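Local atomic coordinates of adenosine kinase, putative (Trypanosoma brucei, PDB entry 3OTX), a protein that probably phosphorylates adenosine and related nucleosides to their monophosphates at the expense of ATP, the magnesium-dependent step that makes AMP from adenosine in purine salvage. Residues V283-L288 with H325-Q329; E322-Y326 with P343-P347. The protein carries 1 engineered substitution. All coordinates share one frame. Residue numbers count along the deposited sequence, not the author numbering.

Contact 1: V283-L288 with H325-Q329. With AP5 (bis(adenosine)-5'-pentaphosphate), chain C.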
# COMPACT_ATOMS: atom_id res chain seq x y z
N VAL A 283 -5.31 2.65 -19.65
CA VAL A 283 -6.67 2.47 -19.19
C VAL A 283 -7.21 3.82 -18.70
O VAL A 283 -6.75 4.34 -17.68
CB VAL A 283 -6.71 1.47 -18.02
CG1 VAL A 283 -8.14 1.19 -17.60
CG2 VAL A 283 -5.98 0.18 -18.39
N PRO A 284 -8.20 4.39 -19.41
CA PRO A 284 -8.69 5.73 -19.05
C PRO A 284 -9.32 5.78 -17.67
O PRO A 284 -9.93 4.81 -17.21
CB PRO A 284 -9.74 6.04 -20.10
CG PRO A 284 -9.45 5.14 -21.24
CD PRO A 284 -8.73 3.94 -20.72
N VAL A 285 -9.14 6.91 -17.02
CA VAL A 285 -9.76 7.14 -15.72
C VAL A 285 -11.07 7.89 -16.00
O VAL A 285 -11.07 8.93 -16.69
CB VAL A 285 -8.83 7.98 -14.83
CG1 VAL A 285 -9.59 8.51 -13.61
CG2 VAL A 285 -7.64 7.17 -14.40
N PRO A 286 -12.21 7.37 -15.49
CA PRO A 286 -13.49 8.05 -15.76
C PRO A 286 -13.50 9.50 -15.26
O PRO A 286 -12.97 9.80 -14.19
CB PRO A 286 -14.51 7.18 -15.00
CG PRO A 286 -13.86 5.88 -14.83
CD PRO A 286 -12.39 6.18 -14.65
N GLN A 287 -14.07 10.39 -16.05
CA GLN A 287 -14.19 11.80 -15.68
C GLN A 287 -14.88 11.93 -14.33
O GLN A 287 -15.86 11.22 -14.05
CB GLN A 287 -14.99 12.53 -16.76
CG GLN A 287 -14.97 14.04 -16.65
CD GLN A 287 -15.98 14.57 -15.64
OE1 GLN A 287 -15.75 15.62 -15.03
NE2 GLN A 287 -17.08 13.85 -15.46
N LEU A 288 -14.35 12.81 -13.48
CA LEU A 288 -14.93 13.08 -12.17
C LEU A 288 -14.86 14.58 -11.92
O LEU A 288 -13.80 15.18 -12.13
CB LEU A 288 -14.16 12.31 -11.07
CG LEU A 288 -14.64 12.38 -9.61
CD1 LEU A 288 -16.07 11.84 -9.44
CD2 LEU A 288 -13.66 11.62 -8.68
N HIS A 325 -9.83 1.97 -10.38
CA HIS A 325 -10.30 3.35 -10.59
C HIS A 325 -11.59 3.59 -9.84
O HIS A 325 -11.79 4.66 -9.26
CB HIS A 325 -10.52 3.66 -12.07
CG HIS A 325 -9.29 3.61 -12.89
ND1 HIS A 325 -9.34 3.50 -14.26
CD2 HIS A 325 -7.97 3.65 -12.56
CE1 HIS A 325 -8.11 3.47 -14.74
NE2 HIS A 325 -7.26 3.56 -13.73
N TYR A 326 -12.48 2.60 -9.85
CA TYR A 326 -13.74 2.74 -9.16
C TYR A 326 -13.51 2.98 -7.64
O TYR A 326 -14.04 3.93 -7.05
CB TYR A 326 -14.63 1.50 -9.39
CG TYR A 326 -15.76 1.50 -8.42
CD1 TYR A 326 -16.85 2.36 -8.57
CD2 TYR A 326 -15.70 0.69 -7.30
CE1 TYR A 326 -17.90 2.38 -7.63
CE2 TYR A 326 -16.71 0.72 -6.34
CZ TYR A 326 -17.79 1.56 -6.51
OH TYR A 326 -18.78 1.55 -5.56
N THR A 327 -12.74 2.09 -7.02
CA THR A 327 -12.50 2.19 -5.60
C THR A 327 -11.74 3.47 -5.24
O THR A 327 -12.09 4.13 -4.26
CB THR A 327 -11.81 0.94 -5.01
OG1 THR A 327 -10.67 0.61 -5.78
CG2 THR A 327 -12.76 -0.26 -5.05
N ALA A 328 -10.75 3.84 -6.04
CA ALA A 328 -10.01 5.09 -5.78
C ALA A 328 -10.95 6.30 -5.86
O ALA A 328 -10.92 7.18 -4.98
CB ALA A 328 -8.85 5.24 -6.76
N GLN A 329 -11.81 6.31 -6.88
CA GLN A 329 -12.74 7.39 -7.03
C GLN A 329 -13.77 7.45 -5.90
O GLN A 329 -14.17 8.53 -5.49
CB GLN A 329 -13.38 7.38 -8.42
CG GLN A 329 -12.34 7.87 -9.44
CD GLN A 329 -12.89 8.14 -10.82
OE1 GLN A 329 -13.98 7.69 -11.18
NE2 GLN A 329 -12.15 8.90 -11.60
PA AP5 C . -3.00 8.49 -8.09
O1A AP5 C . -3.02 9.98 -7.79
O2A AP5 C . -2.13 8.10 -9.27
O3A AP5 C . -2.50 7.60 -6.84
PB AP5 C . -1.33 7.97 -5.79
O1B AP5 C . -0.41 9.02 -6.31
O2B AP5 C . -0.73 6.68 -5.36
O3B AP5 C . -2.24 8.58 -4.64
PG AP5 C . -1.94 9.53 -3.40
O1G AP5 C . -3.22 10.21 -3.06
O2G AP5 C . -0.89 10.59 -3.65
O3G AP5 C . -1.61 8.46 -2.32
PD AP5 C . -1.19 8.63 -0.77
O1D AP5 C . -1.11 10.07 -0.30
O2D AP5 C . 0.01 7.75 -0.59
O3D AP5 C . -2.49 8.02 -0.04
PE AP5 C . -2.75 6.46 0.28
O1E AP5 C . -2.27 5.62 -0.86
O2E AP5 C . -4.19 6.28 0.74
O5F AP5 C . -4.52 8.01 -8.24
C5F AP5 C . -4.85 6.62 -8.35
C4F AP5 C . -6.19 6.49 -9.03
O4F AP5 C . -7.17 7.27 -8.33
C3F AP5 C . -6.25 7.05 -10.45
O3F AP5 C . -5.84 6.06 -11.37
C2F AP5 C . -7.67 7.49 -10.59
O2F AP5 C . -8.48 6.38 -10.90
C1F AP5 C . -8.03 7.94 -9.17
N9A AP5 C . -7.81 9.40 -8.94
C8A AP5 C . -6.81 9.99 -8.17
N7A AP5 C . -6.99 11.34 -8.21
C5A AP5 C . -8.09 11.61 -8.96
C6A AP5 C . -8.74 12.77 -9.30
N6A AP5 C . -8.40 13.95 -8.79
N1A AP5 C . -9.86 12.69 -10.09
C2A AP5 C . -10.36 11.47 -10.54
N3A AP5 C . -9.70 10.32 -10.19
C4A AP5 C . -8.61 10.38 -9.40
O5J AP5 C . -1.75 6.16 1.53
C5J AP5 C . -1.93 6.87 2.75
C4J AP5 C . -1.50 5.88 3.83
O4J AP5 C . -0.07 5.71 3.82
C3J AP5 C . -1.78 6.37 5.26
O3J AP5 C . -2.91 5.65 5.75
C2J AP5 C . -0.48 6.08 6.03
O2J AP5 C . -0.70 5.43 7.28
C1J AP5 C . 0.26 5.17 5.07
N9B AP5 C . 1.71 5.16 5.28
C8B AP5 C . 2.53 6.26 5.22
N7B AP5 C . 3.79 5.84 5.51
C5B AP5 C . 3.76 4.49 5.74
C6B AP5 C . 4.75 3.56 6.06
N6B AP5 C . 6.04 3.88 6.30
N1B AP5 C . 4.33 2.27 6.25
C2B AP5 C . 3.04 1.84 6.05
N3B AP5 C . 2.05 2.76 5.78
C4B AP5 C . 2.44 4.06 5.59
O HOH W 1 -16.07 9.22 -12.25
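This is a loop-to-helix contact in the wall of a nucleotide pocket: the extended run Val283-Leu288, leaving the edge strand 279-283, lies against one face of helix 317-332 where an adenosine half of the inhibitor AP5 binds. Gln329 does most of the polar work. Gln329 NE2 donates to the backbone O of Pro286 at 2.9 Å, nearly linear, and to N3A of the AP5 adenine at 3.2 Å, so one amide group ties loop, helix and base together. Gln329 OE1 takes a hydrogen bond of 2.8 Å from a water that also donates to Gln287 O at 2.7 Å. One helical turn back, His325 carries Val285 CG2 over its ring face, 3.8 Å from the centroid, a CH-pi contact, while its CD2 lies 3.2 Å from the ribose O2F of AP5. Leu288 adds apolar cover, CD2 reaching C2A of the adenine at 3.8 Å. Gln290, two residues further along the same loop, binds ADP in this protein and hydrogen-bonds AP5 here. Around the contact, Val283 packs on Arg318, Cys321 and Glu322 earlier in helix 317-332, His325 NE2 bonds Thr272 OG1 on strand 270-276, and Thr327 packs against helix 66-76.

Contact 2: E322-Y326 with P343-P347; sequences ETGHY and PSFSP. With AP5 (bis(adenosine)-5'-pentaphosphate), chain C.
Two aromatic side chains lie side by side with each beta carbon under the other's ring: Tyr326 CB sits 3.6 Å from the Phe345 ring centroid and Phe345 CB lies over a face of the Tyr326 ring, both as CH-pi contacts. The planes are near parallel, 12° apart, but with centroids at 4.6 Å they are slid so far that the rings barely overlap. Build Glu322-Tyr326 as regular alpha-helix, with Tyr326 N bonded to Glu322 O at 3.0 Å, and Pro343-Pro347 as the irregular carboxyl-terminal tail, extended at Phe345 (phi/psi -150/132). The tail runs back along the helix: Tyr326 CA faces Phe345 CA at 7.2 Å, and Thr323 CA faces Pro347 CA at 5.9 Å. Both aromatics take chi1 t (166° and 173°), which turns the rings past each other, with chi2 of 75° for Tyr326 and 115° for Phe345. At the far end of the tyrosine, Ser344 N donates to Tyr326 OH at 2.8 Å, almost linear, and Pro343 CB stands 4.2 Å from Tyr326 CE2. Thr323 OG1 meets the edge of the phenylalanine at Phe345 CE2, 3.3 Å away, and is itself hydrogen-bonded to Arg319 O. Arg319 also bonds the carbonyl of Ser346 and the terminal carboxylate of Pro347, and pairs with Glu322. Trp76 of helix 66-76 backs Tyr326 and Pro343. The arrangement is that of a C-terminal tail folded back antiparallel onto the last helix of a PfkB-family, ribokinase-like domain, on the surface.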
# COMPACT_ATOMS: atom_id res chain seq x y z
N GLU A 322 -9.73 -0.94 -14.10
CA GLU A 322 -11.05 -0.31 -14.03
C GLU A 322 -11.62 -0.39 -12.61
O GLU A 322 -12.19 0.59 -12.12
CB GLU A 322 -12.02 -0.92 -15.07
CG GLU A 322 -11.58 -0.61 -16.50
CD GLU A 322 -12.27 -1.47 -17.55
OE1 GLU A 322 -12.06 -1.16 -18.74
OE2 GLU A 322 -13.01 -2.42 -17.19
N THR A 323 -11.46 -1.54 -11.97
CA THR A 323 -11.99 -1.71 -10.60
C THR A 323 -11.22 -0.82 -9.60
O THR A 323 -11.84 -0.18 -8.73
CB THR A 323 -11.93 -3.19 -10.18
OG1 THR A 323 -12.61 -3.98 -11.16
CG2 THR A 323 -12.62 -3.38 -8.82
N GLY A 324 -9.91 -0.75 -9.77
CA GLY A 324 -9.08 0.13 -8.94
C GLY A 324 -9.48 1.58 -9.15
O GLY A 324 -9.46 2.36 -8.19
N HIS A 325 -9.83 1.97 -10.38
CA HIS A 325 -10.30 3.35 -10.59
C HIS A 325 -11.59 3.59 -9.84
O HIS A 325 -11.79 4.66 -9.26
CB HIS A 325 -10.52 3.66 -12.07
CG HIS A 325 -9.29 3.61 -12.89
ND1 HIS A 325 -9.34 3.50 -14.26
CD2 HIS A 325 -7.97 3.65 -12.56
CE1 HIS A 325 -8.11 3.47 -14.74
NE2 HIS A 325 -7.26 3.56 -13.73
N TYR A 326 -12.48 2.60 -9.85
CA TYR A 326 -13.74 2.74 -9.16
C TYR A 326 -13.51 2.98 -7.64
O TYR A 326 -14.04 3.93 -7.05
CB TYR A 326 -14.63 1.50 -9.39
CG TYR A 326 -15.76 1.50 -8.42
CD1 TYR A 326 -16.85 2.36 -8.57
CD2 TYR A 326 -15.70 0.69 -7.30
CE1 TYR A 326 -17.90 2.38 -7.63
CE2 TYR A 326 -16.71 0.72 -6.34
CZ TYR A 326 -17.79 1.56 -6.51
OH TYR A 326 -18.78 1.55 -5.56
N PRO A 343 -20.44 -1.42 -2.20
CA PRO A 343 -20.04 -0.90 -3.50
C PRO A 343 -21.20 -0.93 -4.50
O PRO A 343 -22.13 -1.72 -4.35
CB PRO A 343 -18.95 -1.86 -3.96
CG PRO A 343 -18.93 -3.00 -3.01
CD PRO A 343 -19.77 -2.68 -1.84
N SER A 344 -21.12 -0.06 -5.51
CA SER A 344 -22.08 -0.01 -6.60
C SER A 344 -21.40 -0.41 -7.91
O SER A 344 -21.83 -0.01 -8.98
CB SER A 344 -22.63 1.41 -6.73
OG SER A 344 -21.54 2.33 -6.85
N PHE A 345 -20.33 -1.19 -7.80
CA PHE A 345 -19.51 -1.59 -8.93
C PHE A 345 -18.97 -2.94 -8.53
O PHE A 345 -18.49 -3.12 -7.41
CB PHE A 345 -18.35 -0.59 -9.11
CG PHE A 345 -17.30 -0.95 -10.14
CD1 PHE A 345 -17.14 -0.17 -11.29
CD2 PHE A 345 -16.43 -2.03 -9.95
CE1 PHE A 345 -16.16 -0.47 -12.25
CE2 PHE A 345 -15.45 -2.34 -10.89
CZ PHE A 345 -15.31 -1.55 -12.05
N SER A 346 -19.06 -3.90 -9.44
CA SER A 346 -18.40 -5.18 -9.23
C SER A 346 -17.48 -5.51 -10.39
O SER A 346 -17.79 -5.22 -11.56
CB SER A 346 -19.41 -6.30 -8.97
OG SER A 346 -20.53 -6.16 -9.80
N PRO A 347 -16.32 -6.10 -10.08
CA PRO A 347 -15.36 -6.55 -11.09
C PRO A 347 -16.06 -7.25 -12.27
O PRO A 347 -15.76 -7.02 -13.46
CB PRO A 347 -14.51 -7.57 -10.32
CG PRO A 347 -14.58 -7.13 -8.89
CD PRO A 347 -15.83 -6.34 -8.70
OXT PRO A 347 -16.96 -8.08 -12.06
PA AP5 C . -3.00 8.49 -8.09
O1A AP5 C . -3.02 9.98 -7.79
O2A AP5 C . -2.13 8.10 -9.27
O3A AP5 C . -2.50 7.60 -6.84
PB AP5 C . -1.33 7.97 -5.79
O1B AP5 C . -0.41 9.02 -6.31
O2B AP5 C . -0.73 6.68 -5.36
O3B AP5 C . -2.24 8.58 -4.64
PG AP5 C . -1.94 9.53 -3.40
O1G AP5 C . -3.22 10.21 -3.06
O2G AP5 C . -0.89 10.59 -3.65
O3G AP5 C . -1.61 8.46 -2.32
PD AP5 C . -1.19 8.63 -0.77
O1D AP5 C . -1.11 10.07 -0.30
O2D AP5 C . 0.01 7.75 -0.59
O3D AP5 C . -2.49 8.02 -0.04
PE AP5 C . -2.75 6.46 0.28
O1E AP5 C . -2.27 5.62 -0.86
O2E AP5 C . -4.19 6.28 0.74
O5F AP5 C . -4.52 8.01 -8.24
C5F AP5 C . -4.85 6.62 -8.35
C4F AP5 C . -6.19 6.49 -9.03
O4F AP5 C . -7.17 7.27 -8.33
C3F AP5 C . -6.25 7.05 -10.45
O3F AP5 C . -5.84 6.06 -11.37
C2F AP5 C . -7.67 7.49 -10.59
O2F AP5 C . -8.48 6.38 -10.90
C1F AP5 C . -8.03 7.94 -9.17
N9A AP5 C . -7.81 9.40 -8.94
C8A AP5 C . -6.81 9.99 -8.17
N7A AP5 C . -6.99 11.34 -8.21
C5A AP5 C . -8.09 11.61 -8.96
C6A AP5 C . -8.74 12.77 -9.30
N6A AP5 C . -8.40 13.95 -8.79
N1A AP5 C . -9.86 12.69 -10.09
C2A AP5 C . -10.36 11.47 -10.54
N3A AP5 C . -9.70 10.32 -10.19
C4A AP5 C . -8.61 10.38 -9.40
O5J AP5 C . -1.75 6.16 1.53
C5J AP5 C . -1.93 6.87 2.75
C4J AP5 C . -1.50 5.88 3.83
O4J AP5 C . -0.07 5.71 3.82
C3J AP5 C . -1.78 6.37 5.26
O3J AP5 C . -2.91 5.65 5.75
C2J AP5 C . -0.48 6.08 6.03
O2J AP5 C . -0.70 5.43 7.28
C1J AP5 C . 0.26 5.17 5.07
N9B AP5 C . 1.71 5.16 5.28
C8B AP5 C . 2.53 6.26 5.22
N7B AP5 C . 3.79 5.84 5.51
C5B AP5 C . 3.76 4.49 5.74
C6B AP5 C . 4.75 3.56 6.06
N6B AP5 C . 6.04 3.88 6.30
N1B AP5 C . 4.33 2.27 6.25
C2B AP5 C . 3.04 1.84 6.05
N3B AP5 C . 2.05 2.76 5.78
C4B AP5 C . 2.44 4.06 5.59

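Contacts 1 and 2 use overlapping parts of helix 317-332, sharing His325 and Tyr326, and their centres are 9 Å apart. Consecutive residues point different ways: His325 goes to the loop 283-288 and the AP5 ribose, Tyr326 to the tail 343-347. The helix thus has the nucleotide-side loop on one flank and the chain terminus on another. They also touch directly, Val283 CG1 lying 4.0 Å from Glu322 CG. Contact 1 lines part of the AP5 pocket and hydrogen-bonds the adenine through Gln329, whereas contact 2 touches the ligand through the shared His325. The side chain of His325 is about 6 Å from that of Thr266, an ADP-binding residue; the side chain of Glu322 is about 11 Å from that of Thr266.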